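Local atomic coordinates of fructokinase (Vibrio cholerae serotype O1, PDB entry 5EYN), a protein that catalyses the transfer of a phosphate group from ATP to fructose, as a sugar kinase of the PfkB family. Residues A[131-143]-A[155-167]. Residues are numbered along the deposited sequence; the frame is centred on the assembly and turned at random.
Sequences PSFQKGEWLHVCS and TFAAIAQMKEVGG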
loop_
_atom_site.group_PDB
_atom_site.type_symbol
_atom_site.label_atom_id
_atom_site.label_comp_id
_atom_site.label_asym_id
_atom_site.label_seq_id
_atom_site.Cartn_x
_atom_site.Cartn_y
_atom_site.Cartn_z
ATOM N N PRO A 131 27.524 2.594 1.857
ATOM C CA PRO A 131 28.527 2.305 2.886
ATOM C C PRO A 131 29.900 2.082 2.283
ATOM O O PRO A 131 30.060 2.020 1.065
ATOM C CB PRO A 131 28.017 1.012 3.514
ATOM C CG PRO A 131 27.318 0.334 2.410
ATOM C CD PRO A 131 26.703 1.413 1.552
ATOM N N SER A 132 30.899 1.995 3.143
ATOM C CA SER A 132 32.255 1.768 2.679
ATOM C C SER A 132 32.394 0.317 2.235
ATOM O O SER A 132 31.956 -0.605 2.931
ATOM C CB SER A 132 33.255 2.082 3.787
ATOM O OG SER A 132 33.071 1.179 4.864
ATOM N N PHE A 133 32.995 0.141 1.060
ATOM C CA PHE A 133 33.211 -1.168 0.474
ATOM C C PHE A 133 34.685 -1.526 0.569
ATOM O O PHE A 133 35.549 -0.652 0.699
ATOM C CB PHE A 133 32.822 -1.165 -1.005
ATOM C CG PHE A 133 31.364 -0.916 -1.278
ATOM C CD1 PHE A 133 30.368 -1.379 -0.431
ATOM C CD2 PHE A 133 30.995 -0.214 -2.414
ATOM C CE1 PHE A 133 29.033 -1.153 -0.733
ATOM C CE2 PHE A 133 29.677 0.001 -2.711
ATOM C CZ PHE A 133 28.696 -0.458 -1.862
ATOM N N GLN A 134 34.970 -2.815 0.463
ATOM C CA GLN A 134 36.340 -3.288 0.508
ATOM C C GLN A 134 36.592 -4.307 -0.592
ATOM O O GLN A 134 35.668 -4.969 -1.068
ATOM C CB GLN A 134 36.625 -3.918 1.871
ATOM C CG GLN A 134 36.447 -2.945 3.024
ATOM C CD GLN A 134 36.768 -3.559 4.368
ATOM O OE1 GLN A 134 37.870 -4.054 4.589
ATOM N NE2 GLN A 134 35.801 -3.523 5.279
ATOM N N LYS A 135 37.855 -4.442 -0.966
ATOM C CA LYS A 135 38.277 -5.405 -1.966
ATOM C C LYS A 135 37.715 -6.796 -1.650
ATOM O O LYS A 135 37.709 -7.238 -0.499
ATOM C CB LYS A 135 39.802 -5.441 -2.024
ATOM C CG LYS A 135 40.364 -6.318 -3.112
ATOM C CD LYS A 135 41.888 -6.320 -3.042
ATOM C CE LYS A 135 42.495 -7.365 -3.960
ATOM N NZ LYS A 135 42.210 -7.100 -5.392
ATOM N N GLY A 136 37.207 -7.476 -2.674
ATOM C CA GLY A 136 36.740 -8.841 -2.529
ATOM C C GLY A 136 35.299 -8.976 -2.064
ATOM O O GLY A 136 34.752 -10.072 -2.053
ATOM N N GLU A 137 34.667 -7.878 -1.679
ATOM C CA GLU A 137 33.260 -7.924 -1.332
ATOM C C GLU A 137 32.409 -8.046 -2.585
ATOM O O GLU A 137 32.866 -7.786 -3.699
ATOM C CB GLU A 137 32.860 -6.688 -0.525
ATOM C CG GLU A 137 33.477 -6.660 0.869
ATOM C CD GLU A 137 33.048 -5.449 1.682
ATOM O OE1 GLU A 137 32.639 -4.433 1.089
ATOM O OE2 GLU A 137 33.137 -5.507 2.922
ATOM N N TRP A 138 31.155 -8.425 -2.375
ATOM C CA TRP A 138 30.160 -8.503 -3.438
ATOM C C TRP A 138 29.098 -7.439 -3.219
ATOM O O TRP A 138 28.791 -7.076 -2.086
ATOM C CB TRP A 138 29.485 -9.891 -3.461
ATOM C CG TRP A 138 30.332 -10.930 -4.076
ATOM C CD1 TRP A 138 31.326 -11.643 -3.485
ATOM C CD2 TRP A 138 30.273 -11.364 -5.433
ATOM N NE1 TRP A 138 31.896 -12.499 -4.398
ATOM C CE2 TRP A 138 31.262 -12.347 -5.603
ATOM C CE3 TRP A 138 29.481 -11.011 -6.529
ATOM C CZ2 TRP A 138 31.489 -12.970 -6.819
ATOM C CZ3 TRP A 138 29.708 -11.631 -7.740
ATOM C CH2 TRP A 138 30.710 -12.595 -7.876
ATOM N N LEU A 139 28.545 -6.957 -4.326
ATOM C CA LEU A 139 27.369 -6.099 -4.311
ATOM C C LEU A 139 26.352 -6.700 -5.265
ATOM O O LEU A 139 26.672 -6.940 -6.428
ATOM C CB LEU A 139 27.730 -4.686 -4.776
ATOM C CG LEU A 139 26.560 -3.716 -4.952
ATOM C CD1 LEU A 139 25.927 -3.391 -3.628
ATOM C CD2 LEU A 139 27.056 -2.447 -5.635
ATOM N N HIS A 140 25.135 -6.947 -4.779
ATOM C CA HIS A 140 24.055 -7.428 -5.628
ATOM C C HIS A 140 22.939 -6.400 -5.739
ATOM O O HIS A 140 22.522 -5.811 -4.737
ATOM C CB HIS A 140 23.484 -8.728 -5.075
ATOM C CG HIS A 140 22.359 -9.280 -5.878
ATOM N ND1 HIS A 140 22.546 -9.850 -7.119
ATOM C CD2 HIS A 140 21.022 -9.300 -5.649
ATOM C CE1 HIS A 140 21.376 -10.221 -7.611
ATOM N NE2 HIS A 140 20.434 -9.913 -6.733
ATOM N N VAL A 141 22.482 -6.213 -6.977
ATOM C CA VAL A 141 21.513 -5.194 -7.365
ATOM C C VAL A 141 20.449 -5.800 -8.272
ATOM O O VAL A 141 20.755 -6.692 -9.060
ATOM C CB VAL A 141 22.253 -4.025 -8.147
ATOM C CG1 VAL A 141 21.289 -2.963 -8.657
ATOM C CG2 VAL A 141 23.346 -3.409 -7.288
ATOM N N CYS A 142 19.219 -5.292 -8.158
ATOM C CA CYS A 142 18.111 -5.597 -9.068
ATOM C C CYS A 142 17.621 -4.322 -9.731
ATOM O O CYS A 142 17.947 -3.218 -9.294
ATOM C CB CYS A 142 16.951 -6.275 -8.338
ATOM S SG CYS A 142 17.374 -7.856 -7.563
ATOM N N SER A 143 16.831 -4.462 -10.779
ATOM C CA SER A 143 16.493 -3.292 -11.570
ATOM C C SER A 143 15.576 -2.293 -10.902
ATOM O O SER A 143 15.556 -1.145 -11.334
ATOM C CB SER A 143 15.931 -3.671 -12.929
ATOM O OG SER A 143 14.647 -4.211 -12.792
ATOM N N THR A 155 22.643 4.135 -7.239
ATOM C CA THR A 155 22.970 2.737 -7.352
ATOM C C THR A 155 24.070 2.547 -8.382
ATOM O O THR A 155 24.991 1.775 -8.187
ATOM C CB THR A 155 21.705 1.925 -7.702
ATOM O OG1 THR A 155 20.755 2.049 -6.637
ATOM C CG2 THR A 155 22.053 0.491 -7.888
ATOM N N PHE A 156 23.998 3.267 -9.493
ATOM C CA PHE A 156 25.118 3.217 -10.433
ATOM C C PHE A 156 26.427 3.702 -9.788
ATOM O O PHE A 156 27.496 3.164 -10.078
ATOM C CB PHE A 156 24.831 4.001 -11.713
ATOM C CG PHE A 156 24.016 3.236 -12.713
ATOM C CD1 PHE A 156 24.522 2.099 -13.305
ATOM C CD2 PHE A 156 22.769 3.686 -13.105
ATOM C CE1 PHE A 156 23.779 1.407 -14.239
ATOM C CE2 PHE A 156 22.032 2.992 -14.035
ATOM C CZ PHE A 156 22.534 1.857 -14.605
ATOM N N ALA A 157 26.352 4.699 -8.913
ATOM C CA ALA A 157 27.548 5.159 -8.211
ATOM C C ALA A 157 28.055 4.066 -7.285
ATOM O O ALA A 157 29.251 3.833 -7.205
ATOM C CB ALA A 157 27.270 6.441 -7.438
ATOM N N ALA A 158 27.147 3.387 -6.589
ATOM C CA ALA A 158 27.548 2.299 -5.706
ATOM C C ALA A 158 28.256 1.211 -6.499
ATOM O O ALA A 158 29.280 0.701 -6.078
ATOM C CB ALA A 158 26.355 1.729 -4.976
ATOM N N ILE A 159 27.716 0.864 -7.657
ATOM C CA ILE A 159 28.349 -0.120 -8.521
ATOM C C ILE A 159 29.757 0.335 -8.928
ATOM O O ILE A 159 30.708 -0.442 -8.825
ATOM C CB ILE A 159 27.489 -0.388 -9.760
ATOM C CG1 ILE A 159 26.197 -1.124 -9.358
ATOM C CG2 ILE A 159 28.244 -1.189 -10.770
ATOM C CD1 ILE A 159 25.170 -1.147 -10.461
ATOM N N ALA A 160 29.889 1.585 -9.365
ATOM C CA ALA A 160 31.193 2.109 -9.762
ATOM C C ALA A 160 32.178 2.055 -8.594
ATOM O O ALA A 160 33.360 1.757 -8.784
ATOM C CB ALA A 160 31.072 3.532 -10.301
ATOM N N GLN A 161 31.693 2.321 -7.381
ATOM C CA GLN A 161 32.567 2.324 -6.201
ATOM C C GLN A 161 32.999 0.912 -5.825
ATOM O O GLN A 161 34.150 0.678 -5.442
ATOM C CB GLN A 161 31.885 3.023 -5.024
ATOM C CG GLN A 161 31.721 4.517 -5.218
ATOM C CD GLN A 161 30.776 5.136 -4.214
ATOM O OE1 GLN A 161 30.598 4.631 -3.112
ATOM N NE2 GLN A 161 30.154 6.228 -4.600
ATOM N N MET A 162 32.088 -0.047 -5.939
ATOM C CA MET A 162 32.463 -1.419 -5.646
ATOM C C MET A 162 33.498 -1.920 -6.655
ATOM O O MET A 162 34.469 -2.572 -6.275
ATOM C CB MET A 162 31.235 -2.335 -5.644
ATOM C CG MET A 162 31.583 -3.763 -5.258
ATOM S SD MET A 162 32.364 -3.912 -3.644
ATOM C CE MET A 162 30.917 -4.030 -2.585
ATOM N N LYS A 163 33.319 -1.576 -7.930
ATOM C CA LYS A 163 34.273 -1.968 -8.959
ATOM C C LYS A 163 35.627 -1.334 -8.670
ATOM O O LYS A 163 36.663 -1.978 -8.790
ATOM C CB LYS A 163 33.781 -1.563 -10.352
ATOM C CG LYS A 163 32.559 -2.367 -10.798
ATOM C CD LYS A 163 31.930 -1.848 -12.085
ATOM C CE LYS A 163 32.764 -2.104 -13.307
ATOM N NZ LYS A 163 32.930 -3.558 -13.551
ATOM N N GLU A 164 35.625 -0.064 -8.281
ATOM C CA GLU A 164 36.877 0.665 -8.093
ATOM C C GLU A 164 37.728 0.059 -6.986
ATOM O O GLU A 164 38.960 0.031 -7.079
ATOM C CB GLU A 164 36.563 2.127 -7.790
ATOM C CG GLU A 164 37.751 3.011 -7.502
ATOM C CD GLU A 164 37.306 4.412 -7.165
ATOM O OE1 GLU A 164 36.326 4.563 -6.405
ATOM O OE2 GLU A 164 37.898 5.370 -7.687
ATOM N N VAL A 165 37.077 -0.411 -5.928
ATOM C CA VAL A 165 37.786 -0.937 -4.764
ATOM C C VAL A 165 38.219 -2.393 -4.959
ATOM O O VAL A 165 38.931 -2.951 -4.134
ATOM C CB VAL A 165 36.938 -0.791 -3.478
ATOM C CG1 VAL A 165 35.894 -1.899 -3.390
ATOM C CG2 VAL A 165 37.822 -0.779 -2.241
ATOM N N GLY A 166 37.799 -3.011 -6.055
ATOM C CA GLY A 166 38.164 -4.390 -6.317
ATOM C C GLY A 166 37.186 -5.403 -5.757
ATOM O O GLY A 166 37.552 -6.538 -5.463
ATOM N N GLY A 167 35.936 -4.991 -5.614
ATOM C CA GLY A 167 34.857 -5.900 -5.300
ATOM C C GLY A 167 34.218 -6.431 -6.567
ATOM O O GLY A 167 34.681 -6.166 -7.680
HETATM O O HOH W 1 39.760 -7.853 -6.219
#
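Met162 lays its methyl group over one face of the Phe133 ring, a CH-pi contact with CE 3.6 Å from the ring centroid and 21° off the normal. Its sulfur follows obliquely, completing a Met-aromatic pair. With CG anti to the backbone N (chi1 -177°) and bends at the next two torsions, the methionine folds between ring and strand, where CE also meets Leu139 CB at 3.9 Å. The backbone oxygen of Pro131 lies over the opposite face of the ring, while Ala158 O sits at its edge, 3.5 Å from Phe133 CE2. Farther along, Leu139 CD2 packs on Ala158 and Ile159, and Val141 CG1 meets Thr155 CG2 tip to tip at 3.6 Å.

At the other end the helix stops in a Schellman motif at Gly166, whose O accepts Gly136 N at 3.0 Å from above the carbonyl plane. A water bridges the same oxygen to Lys135 NZ. Gly136 belongs to a type II turn, steadied by Glu137 OE1, which receives Gln134 N at 2.9 Å; Glu137 is itself held by Trp22 and a salt bridge to Arg20.

The contact illustrates a beta-alpha-beta crossover: helix 151-165 runs back nearly antiparallel to strand 138-142 and leads into strand 168-172. Strand 138-142 lies between 21-24 and 168-172 in the central sheet, with Trp22 and Phe64 extending the apolar layer beneath the helix.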